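Local structure of hypothetical membrane protein (Corynebacterium glutamicum, 6JSD) at residues V98-M103 / A145-Y150; G29-N34 / I67-A72. The protein probably takes part in heme uptake or transfer, this chain being an HtaA domain that binds heme b. The protein carries 1 engineered substitution. All blocks are in the same frame, centred on the assembly; numbering follows the deposited sequence.

Contact 1 (V98-M103 / A145-Y150); sequences VVSSDM and AFADFY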
# COMPACT_ATOMS: atom_id res chain seq x y z
N VAL A 98 -1.09 2.96 -22.08
CA VAL A 98 -1.58 2.45 -20.80
C VAL A 98 -2.78 1.55 -21.05
O VAL A 98 -3.70 1.91 -21.79
CB VAL A 98 -1.97 3.60 -19.85
CG1 VAL A 98 -2.57 3.03 -18.56
CG2 VAL A 98 -0.75 4.49 -19.52
N VAL A 99 -2.75 0.36 -20.44
CA VAL A 99 -3.89 -0.54 -20.33
C VAL A 99 -4.09 -0.81 -18.85
O VAL A 99 -3.13 -1.09 -18.13
CB VAL A 99 -3.65 -1.86 -21.10
CG1 VAL A 99 -4.81 -2.83 -20.89
CG2 VAL A 99 -3.46 -1.57 -22.60
N SER A 100 -5.34 -0.71 -18.39
CA SER A 100 -5.63 -0.87 -16.97
C SER A 100 -6.97 -1.58 -16.79
O SER A 100 -7.86 -1.47 -17.62
CB SER A 100 -5.68 0.48 -16.26
OG SER A 100 -6.29 0.35 -14.99
N SER A 101 -7.09 -2.29 -15.67
CA SER A 101 -8.35 -2.90 -15.26
C SER A 101 -8.98 -2.11 -14.12
O SER A 101 -8.29 -1.45 -13.34
CB SER A 101 -8.15 -4.36 -14.81
OG SER A 101 -7.78 -5.18 -15.91
N ASP A 102 -10.31 -2.17 -14.04
CA ASP A 102 -11.03 -1.61 -12.91
C ASP A 102 -11.17 -2.70 -11.84
O ASP A 102 -10.62 -3.80 -11.96
CB ASP A 102 -12.38 -1.04 -13.34
CG ASP A 102 -13.31 -2.07 -14.01
OD1 ASP A 102 -13.08 -3.29 -13.86
OD2 ASP A 102 -14.27 -1.66 -14.70
N MET A 103 -11.91 -2.39 -10.78
CA MET A 103 -12.14 -3.36 -9.71
C MET A 103 -12.86 -4.61 -10.21
O MET A 103 -12.70 -5.69 -9.63
CB MET A 103 -12.94 -2.71 -8.58
N ALA A 145 -6.79 6.87 -16.51
CA ALA A 145 -6.12 5.66 -16.96
C ALA A 145 -5.72 4.73 -15.83
O ALA A 145 -5.38 3.57 -16.08
CB ALA A 145 -4.88 6.04 -17.79
N PHE A 146 -5.71 5.22 -14.58
CA PHE A 146 -5.55 4.38 -13.40
C PHE A 146 -6.89 4.06 -12.76
O PHE A 146 -6.95 3.83 -11.54
CB PHE A 146 -4.63 5.05 -12.38
CG PHE A 146 -3.17 5.08 -12.77
CD1 PHE A 146 -2.76 5.59 -14.00
CD2 PHE A 146 -2.19 4.62 -11.89
CE1 PHE A 146 -1.41 5.63 -14.35
CE2 PHE A 146 -0.85 4.65 -12.23
CZ PHE A 146 -0.46 5.16 -13.46
N ALA A 147 -7.96 4.08 -13.55
CA ALA A 147 -9.32 3.78 -13.10
C ALA A 147 -9.79 4.71 -11.99
O ALA A 147 -10.60 4.33 -11.15
CB ALA A 147 -9.45 2.32 -12.66
N ASP A 148 -9.28 5.95 -12.00
CA ASP A 148 -9.67 6.98 -11.02
C ASP A 148 -9.36 6.56 -9.59
O ASP A 148 -10.08 6.93 -8.65
CB ASP A 148 -11.15 7.35 -11.17
N PHE A 149 -8.30 5.76 -9.40
CA PHE A 149 -7.86 5.41 -8.05
C PHE A 149 -7.49 6.66 -7.26
O PHE A 149 -7.99 6.88 -6.16
CB PHE A 149 -6.66 4.47 -8.11
CG PHE A 149 -6.93 3.12 -8.69
CD1 PHE A 149 -8.23 2.65 -8.86
CD2 PHE A 149 -5.87 2.30 -9.07
CE1 PHE A 149 -8.46 1.39 -9.40
CE2 PHE A 149 -6.09 1.04 -9.60
CZ PHE A 149 -7.39 0.58 -9.77
N TYR A 150 -6.60 7.47 -7.82
CA TYR A 150 -5.99 8.59 -7.12
C TYR A 150 -6.39 9.89 -7.78
O TYR A 150 -6.50 9.97 -9.01
CB TYR A 150 -4.48 8.44 -7.11
CG TYR A 150 -4.03 7.01 -7.24
CD1 TYR A 150 -3.94 6.19 -6.12
CD2 TYR A 150 -3.72 6.47 -8.47
CE1 TYR A 150 -3.54 4.86 -6.24
CE2 TYR A 150 -3.31 5.15 -8.60
CZ TYR A 150 -3.23 4.35 -7.48
OH TYR A 150 -2.83 3.04 -7.62

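Contact 2 (G29-N34 / I67-A72); sequences GSWTLN and IHFTGA. Engineered in segment 67-72: A72 (natural residue His).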
# COMPACT_ATOMS: atom_id res chain seq x y z
N GLY A 29 2.11 -10.42 -5.97
CA GLY A 29 1.70 -10.18 -7.33
C GLY A 29 2.68 -10.76 -8.34
O GLY A 29 3.63 -11.46 -8.01
N SER A 30 2.42 -10.43 -9.61
CA SER A 30 3.22 -10.90 -10.73
C SER A 30 3.59 -9.74 -11.63
O SER A 30 2.75 -8.89 -11.93
CB SER A 30 2.45 -11.97 -11.54
OG SER A 30 3.12 -12.21 -12.76
N TRP A 31 4.87 -9.71 -12.06
CA TRP A 31 5.45 -8.71 -12.96
C TRP A 31 5.85 -9.34 -14.28
O TRP A 31 6.50 -10.39 -14.29
CB TRP A 31 6.73 -8.09 -12.38
CG TRP A 31 6.53 -7.19 -11.24
CD1 TRP A 31 6.73 -7.47 -9.92
CD2 TRP A 31 6.10 -5.83 -11.30
NE1 TRP A 31 6.44 -6.38 -9.15
CE2 TRP A 31 6.05 -5.35 -9.97
CE3 TRP A 31 5.76 -4.97 -12.34
CZ2 TRP A 31 5.67 -4.06 -9.68
CZ3 TRP A 31 5.38 -3.68 -12.03
CH2 TRP A 31 5.34 -3.24 -10.72
N THR A 32 5.55 -8.68 -15.40
CA THR A 32 6.14 -9.04 -16.68
C THR A 32 6.89 -7.83 -17.22
O THR A 32 6.29 -6.76 -17.41
CB THR A 32 5.08 -9.52 -17.67
OG1 THR A 32 4.62 -10.80 -17.25
CG2 THR A 32 5.67 -9.64 -19.08
N LEU A 33 8.19 -8.00 -17.46
CA LEU A 33 9.05 -6.92 -17.92
C LEU A 33 9.61 -7.27 -19.29
O LEU A 33 10.31 -8.27 -19.44
CB LEU A 33 10.18 -6.64 -16.93
CG LEU A 33 9.80 -5.63 -15.85
CD1 LEU A 33 8.91 -6.24 -14.83
CD2 LEU A 33 11.03 -5.05 -15.18
N ASN A 34 9.31 -6.44 -20.28
CA ASN A 34 9.77 -6.68 -21.64
C ASN A 34 10.65 -5.51 -22.08
O ASN A 34 10.15 -4.44 -22.40
CB ASN A 34 8.60 -6.88 -22.59
CG ASN A 34 9.01 -7.57 -23.85
OD1 ASN A 34 10.20 -7.64 -24.17
ND2 ASN A 34 8.03 -8.09 -24.58
N ILE A 67 5.95 -2.72 -19.05
CA ILE A 67 5.86 -3.21 -17.68
C ILE A 67 4.42 -3.62 -17.42
O ILE A 67 3.49 -2.86 -17.73
CB ILE A 67 6.26 -2.14 -16.65
CG1 ILE A 67 7.66 -1.61 -16.89
CG2 ILE A 67 6.12 -2.70 -15.25
CD1 ILE A 67 7.87 -0.23 -16.25
N HIS A 68 4.23 -4.79 -16.81
CA HIS A 68 2.89 -5.30 -16.54
C HIS A 68 2.86 -5.86 -15.12
O HIS A 68 3.70 -6.70 -14.78
CB HIS A 68 2.49 -6.38 -17.55
CG HIS A 68 1.08 -6.85 -17.42
ND1 HIS A 68 0.50 -7.68 -18.35
CD2 HIS A 68 0.12 -6.60 -16.49
CE1 HIS A 68 -0.75 -7.93 -18.00
NE2 HIS A 68 -1.00 -7.29 -16.87
N PHE A 69 1.92 -5.38 -14.32
CA PHE A 69 1.73 -5.87 -12.96
C PHE A 69 0.32 -6.41 -12.78
O PHE A 69 -0.65 -5.83 -13.28
CB PHE A 69 1.99 -4.78 -11.90
CG PHE A 69 1.85 -5.29 -10.49
CD1 PHE A 69 2.85 -6.06 -9.92
CD2 PHE A 69 0.72 -5.00 -9.74
CE1 PHE A 69 2.73 -6.55 -8.62
CE2 PHE A 69 0.58 -5.50 -8.43
CZ PHE A 69 1.58 -6.27 -7.87
N THR A 70 0.22 -7.52 -12.04
CA THR A 70 -1.04 -8.10 -11.60
C THR A 70 -0.90 -8.48 -10.14
O THR A 70 -0.09 -9.35 -9.81
CB THR A 70 -1.41 -9.35 -12.40
OG1 THR A 70 -1.38 -9.06 -13.80
CG2 THR A 70 -2.80 -9.84 -12.01
N GLY A 71 -1.67 -7.83 -9.26
CA GLY A 71 -1.68 -8.24 -7.87
C GLY A 71 -2.31 -9.60 -7.69
O GLY A 71 -3.04 -10.10 -8.55
N ALA A 72 -2.01 -10.24 -6.56
CA ALA A 72 -2.66 -11.50 -6.22
C ALA A 72 -4.16 -11.28 -6.20
O ALA A 72 -4.65 -10.32 -5.59
CB ALA A 72 -2.16 -12.03 -4.88

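Contact 1 (V98-M103 / A145-Y150)
V98 and S100, which face the helix end from strand 91-101, rest against the close of helix 140-145, which finishes in a Schellman motif with A147 at its C-prime position. A147 and D148, both with positive phi, are the middle residues of a type I' beta turn from F146 to F149, tied by F149 N to F146 O at 3.2 Å. In the HtaA domain this packs a short helix and its exit loop against the antiparallel sheet, and the loop goes on to F149 and Y150, both heme-binding residues.

Apolar contact is concentrated at A145. V98 carries CG1 anti to its backbone nitrogen (chi1 176°), and that branch reaches the methyl of the alanine, V98 CG1 to A145 CB being 3.9 Å. Further along, A147 turns its own methyl to the strand's end and lies beside the backbone of S101 and D102. M78, on neighbouring strand 77-88, touches V98, S100 and F146, so the same methionine bridges both sides.

S100 meets the carbonyl of A145 without a hydrogen bond. The closest approach is S100 CB to A145 O, 3.1 Å, a carbon-to-carbonyl contact, while S100 OG stands 3.5 Å from A145 O. The hydroxyl turns instead along its own strand, where S100 OG makes a weak bond to S101 O at 3.2 Å. D102 directs its carboxylate away from the turn, where OD1 accepts from the backbone nitrogens of D104 and N106.

One ring, F149, completes the contact. It has the carbonyl carbon of F146 over the centre of one face, and its far end approaches the strand obliquely, with F149 CZ 4.2 Å from S101 O.

Contact 2 (G29-N34 / I67-A72)
I67, in strand 66-70, pairs with L33 of strand 30-34 as a non-hydrogen-bonded pair, part of an antiparallel pairing in the curled sheet of the HtaA domain. Its chi1 of -57° sets CG1 beside the backbone nitrogen, which puts CG2 anti to that nitrogen and at the edge of the W31 indole, I67 CG2 lying 3.4 Å from W31 CZ3; the two side chains run alongside one another.

H68 forms a hydrogen-bonded pair with T32: T32 N to H68 O is 2.8 Å, and the return bond, H68 N to T32 O, is more bent, 137° at the hydrogen. The imidazole lies on the face shared with S30, T32 and T70, its NE2 bonded to D77.

F69 comes next, on the same face as I67 and W31. Its CB sits over the six-membered ring of W31 as a CH-pi contact, and its ring turns an edge to that indole face, planes at 50°. Across the dimer, W31 meets Y150 of the second subunit edge-to-face and F69 meets F18 of the second subunit likewise, so this aromatic pair helps build the interface beside heme-binding residues.

T70 closes the bonded pairing with S30, T70 N to S30 O at 2.9 Å and S30 N to T70 O at 2.7 Å. Beyond T70 the pairing stops; A72, an engineered substitution, bonds through its backbone to S25, and G29 CA lies 3.9 Å from G71 CA.

The two contacts sit on one antiparallel sheet, their centres 15 Å apart and their nearest atoms about 7 Å apart, so they do not touch. Strand 77-88 lies between them: it pairs with strand 66-70 of contact 2 on one side and with strand 91-101 of contact 1 on the other. Along the chain they come in series, contact 2 closing before contact 1 opens. Contact 2 joins two strands, whereas contact 1 sets a helix end and loop on the sheet. The second subunit reaches both: Y150 from contact 1 packs on heme ligand Y21 of the second subunit, and the dimer interface also runs past contact 2, consistent with a heme-binding surface to which both chains contribute.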